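Local coordinates for probable aminotransferase (Pseudomonas aeruginosa, PDB 5YKT), which is a probable aminotransferase of the class-III family, a dimeric protein that holds 4'-deoxy-4'-aminopyridoxal-5'-phosphate in a pocket, at residues V161-Y166 against L202-D207; T225-T230 against I258-T263. The protein carries 1 engineered substitution. All coordinates share one frame; numbering follows the deposited sequence.

Contact 1: residues V161-Y166 against L202-D207. With PMP (4'-deoxy-4'-aminopyridoxal-5'-phosphate), chain C.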
loop_
_atom_site.group_PDB
_atom_site.type_symbol
_atom_site.label_atom_id
_atom_site.label_comp_id
_atom_site.label_asym_id
_atom_site.label_seq_id
_atom_site.Cartn_x
_atom_site.Cartn_y
_atom_site.Cartn_z
ATOM N N VAL A 161 -0.069 -21.990 -2.399
ATOM C CA VAL A 161 -0.612 -21.438 -1.161
ATOM C C VAL A 161 -1.419 -22.553 -0.495
ATOM O O VAL A 161 -1.706 -23.578 -1.116
ATOM C CB VAL A 161 -1.476 -20.179 -1.367
ATOM C CG1 VAL A 161 -0.628 -19.074 -1.986
ATOM C CG2 VAL A 161 -2.675 -20.441 -2.273
ATOM N N PHE A 162 -1.796 -22.315 0.753
ATOM C CA PHE A 162 -2.505 -23.308 1.533
ATOM C C PHE A 162 -3.970 -22.924 1.673
ATOM O O PHE A 162 -4.324 -21.738 1.684
ATOM C CB PHE A 162 -1.811 -23.522 2.893
ATOM C CG PHE A 162 -0.426 -24.079 2.753
ATOM C CD1 PHE A 162 -0.252 -25.414 2.501
ATOM C CD2 PHE A 162 0.699 -23.272 2.791
ATOM C CE1 PHE A 162 1.006 -25.963 2.331
ATOM C CE2 PHE A 162 1.971 -23.827 2.626
ATOM C CZ PHE A 162 2.120 -25.182 2.422
ATOM N N ASN A 163 -4.828 -23.934 1.753
ATOM C CA ASN A 163 -6.258 -23.703 1.861
ATOM C C ASN A 163 -6.572 -22.896 3.126
ATOM O O ASN A 163 -6.045 -23.185 4.196
ATOM C CB ASN A 163 -7.020 -25.026 1.854
ATOM C CG ASN A 163 -8.507 -24.854 1.639
ATOM O OD1 ASN A 163 -8.945 -23.965 0.905
ATOM N ND2 ASN A 163 -9.293 -25.748 2.226
ATOM N N CYS A 164 -7.397 -21.867 2.963
ATOM C CA CYS A 164 -7.812 -20.939 4.037
ATOM C C CYS A 164 -6.680 -20.052 4.544
ATOM O O CYS A 164 -6.730 -19.539 5.661
ATOM C CB CYS A 164 -8.527 -21.669 5.175
ATOM S SG CYS A 164 -9.941 -22.617 4.577
ATOM N N ASN A 165 -5.707 -19.778 3.670
ATOM C CA ASN A 165 -4.706 -18.767 3.914
ATOM C C ASN A 165 -5.310 -17.370 3.984
ATOM O O ASN A 165 -6.442 -17.138 3.546
ATOM C CB ASN A 165 -3.677 -18.768 2.769
ATOM C CG ASN A 165 -4.242 -18.202 1.467
ATOM O OD1 ASN A 165 -4.379 -16.990 1.328
ATOM N ND2 ASN A 165 -4.577 -19.080 0.515
ATOM N N TYR A 166 -4.531 -16.430 4.491
ATOM C CA TYR A 166 -4.714 -15.032 4.094
ATOM C C TYR A 166 -3.367 -14.373 4.010
ATOM O O TYR A 166 -2.578 -14.454 4.951
ATOM C CB TYR A 166 -5.619 -14.221 5.022
ATOM C CG TYR A 166 -5.985 -12.859 4.435
ATOM C CD1 TYR A 166 -6.740 -12.780 3.273
ATOM C CD2 TYR A 166 -5.544 -11.681 4.996
ATOM C CE1 TYR A 166 -7.081 -11.559 2.721
ATOM C CE2 TYR A 166 -5.869 -10.439 4.446
ATOM C CZ TYR A 166 -6.636 -10.383 3.309
ATOM O OH TYR A 166 -6.955 -9.149 2.761
ATOM N N LEU A 202 -3.011 -25.264 -5.075
ATOM C CA LEU A 202 -3.527 -25.221 -3.700
ATOM C C LEU A 202 -3.292 -26.561 -3.019
ATOM O O LEU A 202 -3.537 -27.621 -3.608
ATOM C CB LEU A 202 -5.025 -24.914 -3.744
ATOM C CG LEU A 202 -5.715 -24.661 -2.402
ATOM C CD1 LEU A 202 -5.074 -23.499 -1.671
ATOM C CD2 LEU A 202 -7.226 -24.442 -2.592
ATOM N N VAL A 203 -2.864 -26.508 -1.759
ATOM C CA VAL A 203 -2.631 -27.706 -0.953
ATOM C C VAL A 203 -3.183 -27.424 0.442
ATOM O O VAL A 203 -3.284 -26.251 0.841
ATOM C CB VAL A 203 -1.106 -27.996 -0.865
ATOM C CG1 VAL A 203 -0.802 -29.313 -0.168
ATOM C CG2 VAL A 203 -0.466 -28.006 -2.262
ATOM N N GLU A 204 -3.547 -28.459 1.184
ATOM C CA GLU A 204 -3.835 -28.263 2.615
ATOM C C GLU A 204 -2.507 -28.141 3.375
ATOM O O GLU A 204 -1.512 -28.783 3.034
ATOM C CB GLU A 204 -4.664 -29.409 3.208
ATOM C CG GLU A 204 -6.132 -29.443 2.771
ATOM C CD GLU A 204 -7.020 -28.340 3.372
ATOM O OE1 GLU A 204 -6.572 -27.551 4.240
ATOM O OE2 GLU A 204 -8.190 -28.281 2.949
ATOM N N PHE A 205 -2.516 -27.344 4.432
ATOM C CA PHE A 205 -1.405 -27.319 5.401
ATOM C C PHE A 205 -1.192 -28.708 5.999
ATOM O O PHE A 205 -2.122 -29.516 6.037
ATOM C CB PHE A 205 -1.765 -26.319 6.501
ATOM C CG PHE A 205 -0.603 -25.682 7.218
ATOM C CD1 PHE A 205 0.347 -24.924 6.542
ATOM C CD2 PHE A 205 -0.532 -25.736 8.620
ATOM C CE1 PHE A 205 1.366 -24.277 7.238
ATOM C CE2 PHE A 205 0.479 -25.067 9.306
ATOM C CZ PHE A 205 1.432 -24.350 8.612
ATOM N N ASN A 206 0.033 -28.986 6.442
ATOM C CA ASN A 206 0.366 -30.242 7.124
ATOM C C ASN A 206 0.132 -31.484 6.257
ATOM O O ASN A 206 -0.281 -32.548 6.756
ATOM C CB ASN A 206 -0.396 -30.342 8.454
ATOM C CG ASN A 206 0.110 -29.359 9.489
ATOM O OD1 ASN A 206 1.302 -29.027 9.517
ATOM N ND2 ASN A 206 -0.787 -28.866 10.336
ATOM N N ASP A 207 0.436 -31.345 4.967
ATOM C CA ASP A 207 0.251 -32.435 4.014
ATOM C C ASP A 207 1.439 -32.488 3.057
ATOM O O ASP A 207 1.405 -31.931 1.953
ATOM C CB ASP A 207 -1.076 -32.238 3.285
ATOM C CG ASP A 207 -1.494 -33.455 2.455
ATOM O OD1 ASP A 207 -0.671 -34.381 2.215
ATOM O OD2 ASP A 207 -2.674 -33.445 2.024
HETATM N N1 PMP C . -0.267 -11.561 5.617
HETATM C C2 PMP C . -0.984 -12.005 6.671
HETATM C C2A PMP C . -0.620 -13.280 7.383
HETATM C C3 PMP C . -2.111 -11.204 7.159
HETATM O O3 PMP C . -2.860 -11.606 8.212
HETATM C C4 PMP C . -2.469 -9.957 6.474
HETATM C C4A PMP C . -3.631 -9.149 6.976
HETATM N N4A PMP C . -3.475 -8.902 8.403
HETATM C C5 PMP C . -1.613 -9.582 5.330
HETATM C C6 PMP C . -0.569 -10.419 4.960
HETATM C C5A PMP C . -1.913 -8.336 4.534
HETATM O O4P PMP C . -1.663 -7.161 5.293
HETATM P P PMP C . -2.300 -5.796 4.735
HETATM O O1P PMP C . -3.779 -5.897 4.856
HETATM O O2P PMP C . -1.767 -5.701 3.317
HETATM O O3P PMP C . -1.733 -4.762 5.663
HETATM O O HOH W 1 -4.792 -25.635 4.893
#
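Asn163 and Glu204 meet just beyond the ends of two parallel strands, and several polar atoms there have a clear partner. The backbones of 161-166 and 202-207 are joined by two bonds: Val203 N gives to Val161 O at 3.2 Å, and Asn163 N to Val203 O at 2.9 Å. With CG of Asn163 anti to its own N (chi1 -167°), the amide runs beside the Glu204 carboxylate, the two planes 78° apart. Asn163 ND2 meets Glu204 OE2, 2.9 Å away, from above the carboxylate plane, while Asn163 OD1 accepts from Phe177 N. Glu204 OE1 takes a hydrogen from a water, which also donates to Asn163 O and accepts from Phe205 N, and Gly399 N supplies a second donor to this oxygen. Phe162 opens a type II turn that runs to Asn165, and its O is gripped from opposite faces by Asn165 N and by Asn165 ND2, the latter at 2.9 Å. Phe205 points its edge at the face of Phe162 in a T-shaped pair, centroids 5.4 Å apart, and on the other face of the sheet Leu202 CD1 packs against Val161 CG2. Strand 200-203 lies at one edge of the seven-stranded sheet within this chain. Strand 158-162 sits between it and 220-225; Phe162 touches Val223 and Thr225 of the latter and Phe241 of helix 241-251, while Leu202 rests on strand 175-177.

Contact 2: residues T225-T230 against I258-T263; sequences TEPFMT and IDETHT. With PMP (4'-deoxy-4'-aminopyridoxal-5'-phosphate), chain C.
Two side-chain torsions bring Thr230 and His262 together: OG1 of Thr230 stands between its own N and carbonyl carbon (chi1 66°), and the His262 ring is anti to its carbonyl carbon (chi1 -76°). His262 ND1 then donates to Thr230 OG1 at 2.8 Å, with the oxygen lying in the ring plane. The same hydroxyl donates at 2.6 Å to the syn lone pair of Glu226 OE1, so a chain of hydrogen bonds runs from His262 through Thr230 to Glu226. Thr230 N holds the other oxygen, Glu226 OE2, from above the carboxylate plane, so both ends of the group are fixed. A water adds a further tie, donating to Glu226 OE1 and Asp259 O and accepting from His262 N. Pro227 CG comes 3.3 Å from Thr263 OG1, and Pro227 CD packs on Ile258 CG2. Where the strands run side by side, Asp259 N binds Thr225 O in a nearly straight bond of 170°. Asp259 OD1 receives both Thr261 N and Thr261 OG1, the first making an Asx turn. This orients the carboxylate, whose OD2 lies 2.7 Å from N1 of PMP and also accepts from His167 and Asn143. PMP O3 lies 3.1 Å above the plane of the His262 ring, displaced toward the rim. An aspartate at the end of a central strand, facing the pyridine nitrogen, is the hallmark of the cofactor site in fold-type I PLP-dependent enzymes, the fold of class-III aminotransferases.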
loop_
_atom_site.group_PDB
_atom_site.type_symbol
_atom_site.label_atom_id
_atom_site.label_comp_id
_atom_site.label_asym_id
_atom_site.label_seq_id
_atom_site.Cartn_x
_atom_site.Cartn_y
_atom_site.Cartn_z
ATOM N N THR A 225 3.471 -18.931 2.677
ATOM C CA THR A 225 2.733 -19.421 3.846
ATOM C C THR A 225 3.067 -18.671 5.115
ATOM O O THR A 225 4.190 -18.197 5.299
ATOM C CB THR A 225 3.035 -20.917 4.090
ATOM O OG1 THR A 225 2.176 -21.431 5.118
ATOM C CG2 THR A 225 4.514 -21.188 4.450
ATOM N N GLU A 226 2.088 -18.577 6.018
ATOM C CA GLU A 226 2.422 -18.286 7.404
ATOM C C GLU A 226 3.082 -19.547 7.982
ATOM O O GLU A 226 2.770 -20.651 7.554
ATOM C CB GLU A 226 1.185 -17.998 8.221
ATOM C CG GLU A 226 0.411 -16.757 7.837
ATOM C CD GLU A 226 -0.702 -16.516 8.821
ATOM O OE1 GLU A 226 -0.444 -15.811 9.815
ATOM O OE2 GLU A 226 -1.809 -17.086 8.629
ATOM N N PRO A 227 3.986 -19.388 8.954
ATOM C CA PRO A 227 4.578 -20.588 9.590
ATOM C C PRO A 227 3.629 -21.306 10.553
ATOM O O PRO A 227 3.876 -22.463 10.944
ATOM C CB PRO A 227 5.784 -20.019 10.319
ATOM C CG PRO A 227 5.395 -18.600 10.660
ATOM C CD PRO A 227 4.501 -18.127 9.539
ATOM N N PHE A 228 2.552 -20.623 10.920
ATOM C CA PHE A 228 1.538 -21.092 11.833
ATOM C C PHE A 228 0.322 -20.326 11.327
ATOM O O PHE A 228 0.368 -19.086 11.277
ATOM C CB PHE A 228 1.989 -20.662 13.236
ATOM C CG PHE A 228 1.171 -21.189 14.368
ATOM C CD1 PHE A 228 -0.095 -20.693 14.624
ATOM C CD2 PHE A 228 1.729 -22.102 15.263
ATOM C CE1 PHE A 228 -0.822 -21.167 15.697
ATOM C CE2 PHE A 228 0.994 -22.566 16.354
ATOM C CZ PHE A 228 -0.278 -22.090 16.564
ATOM N N MET A 229 -0.730 -21.010 10.861
ATOM C CA MET A 229 -1.826 -20.269 10.217
ATOM C C MET A 229 -2.638 -19.541 11.272
ATOM O O MET A 229 -2.891 -20.108 12.337
ATOM C CB MET A 229 -2.726 -21.176 9.393
ATOM C CG MET A 229 -1.970 -21.967 8.336
ATOM S SD MET A 229 -3.040 -22.996 7.310
ATOM C CE MET A 229 -3.862 -21.762 6.285
ATOM N N THR A 230 -3.003 -18.298 10.997
ATOM C CA THR A 230 -3.726 -17.452 11.942
ATOM C C THR A 230 -4.987 -16.815 11.382
ATOM O O THR A 230 -5.657 -16.095 12.113
ATOM C CB THR A 230 -2.824 -16.319 12.493
ATOM O OG1 THR A 230 -2.498 -15.423 11.419
ATOM C CG2 THR A 230 -1.579 -16.891 13.128
ATOM N N ILE A 258 8.071 -17.037 3.970
ATOM C CA ILE A 258 7.424 -17.124 5.284
ATOM C C ILE A 258 6.845 -15.736 5.622
ATOM O O ILE A 258 7.584 -14.760 5.786
ATOM C CB ILE A 258 8.412 -17.610 6.344
ATOM C CG1 ILE A 258 8.944 -19.020 5.998
ATOM C CG2 ILE A 258 7.782 -17.592 7.723
ATOM C CD1 ILE A 258 7.899 -20.101 6.015
ATOM N N ASP A 259 5.525 -15.686 5.782
ATOM C CA ASP A 259 4.790 -14.448 6.053
ATOM C C ASP A 259 4.475 -14.380 7.551
ATOM O O ASP A 259 3.636 -15.156 8.054
ATOM C CB ASP A 259 3.521 -14.448 5.209
ATOM C CG ASP A 259 2.660 -13.210 5.389
ATOM O OD1 ASP A 259 2.923 -12.368 6.283
ATOM O OD2 ASP A 259 1.676 -13.089 4.622
ATOM N N GLU A 260 5.157 -13.467 8.244
ATOM C CA GLU A 260 5.079 -13.328 9.694
ATOM C C GLU A 260 4.274 -12.110 10.149
ATOM O O GLU A 260 4.382 -11.675 11.299
ATOM C CB GLU A 260 6.487 -13.307 10.290
ATOM C CG GLU A 260 7.199 -14.644 10.108
ATOM C CD GLU A 260 7.669 -15.268 11.409
ATOM O OE1 GLU A 260 6.976 -15.120 12.443
ATOM O OE2 GLU A 260 8.699 -15.957 11.372
ATOM N N THR A 261 3.426 -11.609 9.264
ATOM C CA THR A 261 2.585 -10.457 9.559
ATOM C C THR A 261 1.816 -10.611 10.877
ATOM O O THR A 261 1.690 -9.628 11.612
ATOM C CB THR A 261 1.647 -10.192 8.370
ATOM O OG1 THR A 261 2.460 -9.833 7.244
ATOM C CG2 THR A 261 0.660 -9.056 8.635
ATOM N N HIS A 262 1.306 -11.809 11.149
ATOM C CA HIS A 262 0.725 -12.136 12.456
ATOM C C HIS A 262 1.637 -12.908 13.397
ATOM O O HIS A 262 1.599 -12.689 14.625
ATOM C CB HIS A 262 -0.574 -12.936 12.300
ATOM C CG HIS A 262 -1.739 -12.112 11.878
ATOM N ND1 HIS A 262 -2.928 -12.682 11.480
ATOM C CD2 HIS A 262 -1.932 -10.776 11.860
ATOM C CE1 HIS A 262 -3.787 -11.718 11.189
ATOM N NE2 HIS A 262 -3.202 -10.552 11.401
ATOM N N THR A 263 2.418 -13.845 12.865
ATOM C CA THR A 263 3.213 -14.734 13.703
ATOM C C THR A 263 4.408 -14.031 14.368
ATOM O O THR A 263 5.056 -14.624 15.222
ATOM C CB THR A 263 3.644 -16.007 12.966
ATOM O OG1 THR A 263 4.388 -15.660 11.805
ATOM C CG2 THR A 263 2.451 -16.836 12.587
HETATM N N1 PMP C . -0.267 -11.561 5.617
HETATM C C2 PMP C . -0.984 -12.005 6.671
HETATM C C2A PMP C . -0.620 -13.280 7.383
HETATM C C3 PMP C . -2.111 -11.204 7.159
HETATM O O3 PMP C . -2.860 -11.606 8.212
HETATM C C4 PMP C . -2.469 -9.957 6.474
HETATM C C4A PMP C . -3.631 -9.149 6.976
HETATM N N4A PMP C . -3.475 -8.902 8.403
HETATM C C5 PMP C . -1.613 -9.582 5.330
HETATM C C6 PMP C . -0.569 -10.419 4.960
HETATM C C5A PMP C . -1.913 -8.336 4.534
HETATM O O4P PMP C . -1.663 -7.161 5.293
HETATM P P PMP C . -2.300 -5.796 4.735
HETATM O O1P PMP C . -3.779 -5.897 4.856
HETATM O O2P PMP C . -1.767 -5.701 3.317
HETATM O O3P PMP C . -1.733 -4.762 5.663
HETATM O O HOH W 2 1.806 -14.397 10.004
#

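In the fold
Contacts 1 and 2 follow one another along the chain, both segments of contact 1 preceding those of contact 2, and their centres lie 12 Å apart. Both join neighbouring parallel strands of the same seven-stranded mixed sheet, in the order 255-259, 220-225, 158-162, 200-203, so together they run from its middle to one border. They touch directly: Phe162 CD2 lies 3.3 Å from Thr225 OG1, and Phe205 CG packs 3.6 Å from Met229 SD. Each also reaches PMP, contact 1 through Tyr166 and contact 2 through Glu226, Asp259, Thr261 and His262. Pocket residues thus come from the C-terminal ends of three strands adjacent in the sheet, 158-162, 220-225 and 255-259, and the loops after them, and Thr328 of the second subunit also bonds to PMP.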